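PDB 6OYC: glycosylation Associate Protein 2 from Streptococcus agalactiae serotype V, which probably works with its Gap1 and Gap3 partners in the glycosylation and accessory Sec export of a serine-rich adhesin, and carries an alpha/beta-hydrolase-like region. Local coordinates for residues 72-75 against 76-79; 144-147 against 148-152. All blocks are in the same frame, centred on the assembly; numbering follows the deposited sequence.

Contact 1: residues 72-75 against 76-79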
# COMPACT_ATOMS: atom_id res chain seq x y z
N PRO B 72 -35.26 -3.57 -6.65
CA PRO B 72 -34.82 -2.36 -5.92
C PRO B 72 -34.39 -2.63 -4.49
O PRO B 72 -33.66 -1.81 -3.92
CB PRO B 72 -36.05 -1.43 -5.97
CG PRO B 72 -37.03 -2.09 -6.93
CD PRO B 72 -36.68 -3.53 -7.04
N GLU B 73 -34.82 -3.73 -3.88
CA GLU B 73 -34.47 -3.98 -2.48
C GLU B 73 -32.96 -4.15 -2.25
O GLU B 73 -32.50 -3.89 -1.13
CB GLU B 73 -35.21 -5.21 -1.98
CG GLU B 73 -36.73 -5.05 -2.04
CD GLU B 73 -37.32 -5.55 -3.35
OE1 GLU B 73 -38.55 -5.74 -3.40
OE2 GLU B 73 -36.55 -5.75 -4.34
N LEU B 74 -32.19 -4.55 -3.27
CA LEU B 74 -30.74 -4.68 -3.11
C LEU B 74 -30.13 -3.44 -2.46
O LEU B 74 -29.20 -3.55 -1.64
CB LEU B 74 -30.08 -4.95 -4.46
CG LEU B 74 -28.55 -5.02 -4.54
CD1 LEU B 74 -28.01 -6.29 -3.91
CD2 LEU B 74 -28.08 -4.89 -5.99
N SER B 75 -30.66 -2.26 -2.78
CA SER B 75 -30.11 -1.03 -2.21
C SER B 75 -30.18 -1.02 -0.69
O SER B 75 -29.33 -0.39 -0.03
CB SER B 75 -30.87 0.18 -2.76
OG SER B 75 -30.68 0.29 -4.15
N SER B 76 -31.17 -1.68 -0.10
CA SER B 76 -31.25 -1.68 1.35
C SER B 76 -30.12 -2.47 2.02
O SER B 76 -29.99 -2.40 3.24
CB SER B 76 -32.61 -2.22 1.81
OG SER B 76 -32.76 -3.59 1.50
N LEU B 77 -29.31 -3.22 1.27
CA LEU B 77 -28.16 -3.87 1.88
C LEU B 77 -26.96 -2.94 2.01
O LEU B 77 -25.95 -3.33 2.59
CB LEU B 77 -27.76 -5.13 1.10
CG LEU B 77 -28.88 -6.18 1.06
CD1 LEU B 77 -28.44 -7.42 0.30
CD2 LEU B 77 -29.35 -6.54 2.47
N SER B 78 -27.09 -1.71 1.53
CA SER B 78 -25.96 -0.79 1.51
C SER B 78 -25.46 -0.44 2.91
O SER B 78 -24.26 -0.25 3.10
CB SER B 78 -26.38 0.48 0.76
OG SER B 78 -25.41 1.49 0.92
N SER B 79 -26.36 -0.37 3.90
CA SER B 79 -25.93 -0.00 5.24
C SER B 79 -25.04 -1.07 5.88
O SER B 79 -24.30 -0.76 6.82
CB SER B 79 -27.14 0.26 6.14
OG SER B 79 -27.78 -0.96 6.51

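Contact 2: residues 144-147 against 148-152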
# COMPACT_ATOMS: atom_id res chain seq x y z
N ASN B 144 30.21 -19.62 1.36
CA ASN B 144 31.50 -19.05 1.75
C ASN B 144 32.59 -19.26 0.71
O ASN B 144 33.60 -18.54 0.75
CB ASN B 144 31.93 -19.63 3.09
CG ASN B 144 31.04 -19.14 4.22
OD1 ASN B 144 29.82 -19.38 4.22
ND2 ASN B 144 31.62 -18.42 5.16
N ASP B 145 32.42 -20.19 -0.22
CA ASP B 145 33.43 -20.43 -1.25
C ASP B 145 33.08 -19.76 -2.57
O ASP B 145 33.62 -20.15 -3.61
CB ASP B 145 33.64 -21.94 -1.44
CG ASP B 145 32.42 -22.66 -1.98
OD1 ASP B 145 31.29 -22.14 -1.80
OD2 ASP B 145 32.57 -23.74 -2.57
N PHE B 146 32.19 -18.76 -2.55
CA PHE B 146 31.85 -18.06 -3.79
C PHE B 146 33.06 -17.33 -4.35
O PHE B 146 33.71 -16.55 -3.65
CB PHE B 146 30.71 -17.07 -3.57
CG PHE B 146 30.32 -16.32 -4.82
CD1 PHE B 146 29.98 -17.02 -5.97
CD2 PHE B 146 30.33 -14.94 -4.86
CE1 PHE B 146 29.63 -16.34 -7.13
CE2 PHE B 146 29.99 -14.26 -6.01
CZ PHE B 146 29.64 -14.96 -7.15
N GLU B 147 33.33 -17.54 -5.63
CA GLU B 147 34.55 -17.08 -6.30
C GLU B 147 34.41 -15.68 -6.89
O GLU B 147 35.42 -15.01 -7.13
CB GLU B 147 34.94 -18.06 -7.42
CG GLU B 147 34.87 -19.57 -7.07
CD GLU B 147 33.43 -20.13 -6.95
OE1 GLU B 147 32.48 -19.42 -7.35
OE2 GLU B 147 33.25 -21.27 -6.42
N GLY B 148 33.20 -15.21 -7.14
CA GLY B 148 33.01 -13.97 -7.85
C GLY B 148 33.19 -12.74 -6.99
O GLY B 148 33.77 -12.77 -5.90
N VAL B 149 32.68 -11.63 -7.49
CA VAL B 149 32.73 -10.35 -6.82
C VAL B 149 31.43 -10.10 -6.07
O VAL B 149 30.33 -10.45 -6.54
CB VAL B 149 33.04 -9.20 -7.81
CG1 VAL B 149 34.18 -9.60 -8.75
CG2 VAL B 149 31.84 -8.84 -8.60
N VAL B 150 31.56 -9.50 -4.89
CA VAL B 150 30.47 -9.21 -3.98
C VAL B 150 30.55 -7.73 -3.64
O VAL B 150 31.56 -7.28 -3.08
CB VAL B 150 30.57 -10.07 -2.70
CG1 VAL B 150 29.42 -9.79 -1.76
CG2 VAL B 150 30.66 -11.54 -3.06
N ASN B 151 29.50 -6.97 -3.98
CA ASN B 151 29.36 -5.55 -3.66
C ASN B 151 28.05 -5.30 -2.95
O ASN B 151 27.00 -5.74 -3.42
CB ASN B 151 29.36 -4.64 -4.90
CG ASN B 151 30.63 -4.72 -5.69
OD1 ASN B 151 31.72 -4.88 -5.13
ND2 ASN B 151 30.51 -4.62 -7.01
N TYR B 152 28.08 -4.54 -1.87
CA TYR B 152 26.88 -3.99 -1.28
C TYR B 152 26.77 -2.54 -1.72
O TYR B 152 27.70 -1.75 -1.47
CB TYR B 152 26.89 -4.11 0.24
CG TYR B 152 26.71 -5.54 0.65
CD1 TYR B 152 27.81 -6.42 0.68
CD2 TYR B 152 25.46 -6.04 0.99
CE1 TYR B 152 27.67 -7.74 1.04
CE2 TYR B 152 25.30 -7.37 1.36
CZ TYR B 152 26.41 -8.22 1.38
OH TYR B 152 26.27 -9.55 1.74

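Contact 1: residues 72-75 against 76-79
Ser-76 turns back on the residue three places before it and grips Glu-73 O twice, once with its side chain and once with its own backbone. The hydroxyl gives the shorter bond, OG to O of Glu-73 at 2.7 Å, and it lies in the carbonyl plane with a C=O...OG angle of 152°. The amide N of Ser-76 reaches the same Glu-73 O at 2.8 Å, but from above that plane. The two donors therefore approach one acceptor from different directions. The hydroxyl's share of this grip depends on the first torsion of Ser-76 (chi1 67°), which sets OG between its backbone N and carbonyl carbon and so folds it toward the preceding turn.

The next two bonds repeat the three-residue spacing: Leu-77 N to Leu-74 O at 2.9 Å, then Ser-78 N to Ser-75 O at 3.0 Å. Both are fairly straight, whereas the Ser-76 N bond is more bent, with an N-H...O angle of 144°. Such i to i+3 bonds are those of a 3-10 turn, and here they follow one another through a short run of such turns. Ser-75 takes part mainly through its backbone: its O accepts Ser-78 N, which also brings Ser-78 CB to 3.2 Å from Ser-75 O. Leu-74 and Leu-77, three residues apart, bring their CD1 methyls to 4.4 Å from each other, a loose apolar meeting on the buried side of the turns.

Residues 72-79 belong to the connection between strands 62-65 and 86-89, neighbours in the five-stranded parallel sheet. Ser-76 and Leu-77 rest on Ile-36 of helix 36-52, with Val-40 and Phe-39 beside them, whereas Leu-74 and Ser-78 meet Phe-101 of helix 96-104. Lys-105 NZ, just beyond that second helix, hydrogen-bonds Ser-78 O.

Contact 2: residues 144-147 against 148-152
From Phe-146 the backbone bends through Glu-147, which has helical phi and psi, and straightens at Gly-148 into strand 149-153, so that the chain passes over the phenylalanine ring. The peptide N of Gly-148 stands 3.4 Å above the ring plane, over its centre. Gly-148 CA follows over the same face, 3.9 Å from the ring centroid and 30° off the normal, in a CH-pi contact. The ring of Phe-146 lies beneath this peptide because its first torsion (chi1 180°) carries CG away from the backbone N and forward along the chain.

Residues 144-148 form the loop that leads from strand 140-142 of one antiparallel sheet into strand 149-153 of another, where Val-149 and Asn-151 pair by backbone bonds with Glu-161 and Glu-159 of strand 157-165. At the ring edge, near its plane, Val-150 CG2 lies 3.9 Å from Phe-146 CD2, and Val-149 O is also 3.9 Å from Phe-146 CE2. Phe-164 meets the Phe-146 ring with the planes about 20° apart. Glu-147 carries its carboxylate back along the chain through a bend at chi2, and its OE2 forms a salt bridge with Arg-143 NH1.

In the fold
Contact 1 comes first along the chain and closes before contact 2 opens; their centres are 63 Å apart, their nearest atoms about 50 Å, and they lie on opposite sides of the chain's centre. They share no sheet. Residues 72-79 belong to the N-terminal alpha/beta part, built on the parallel sheet of strands 6-11 to 108-110. Residues 144-152 lie in the antiparallel beta region that follows, joining its two sheets. Both precede the mixed sheet that starts at strand 274-277 and, with its possible nucleophile elbow, probably forms the hydrolase-like core. Neither contact lies in that sheet, so both are structural features of the regions before it.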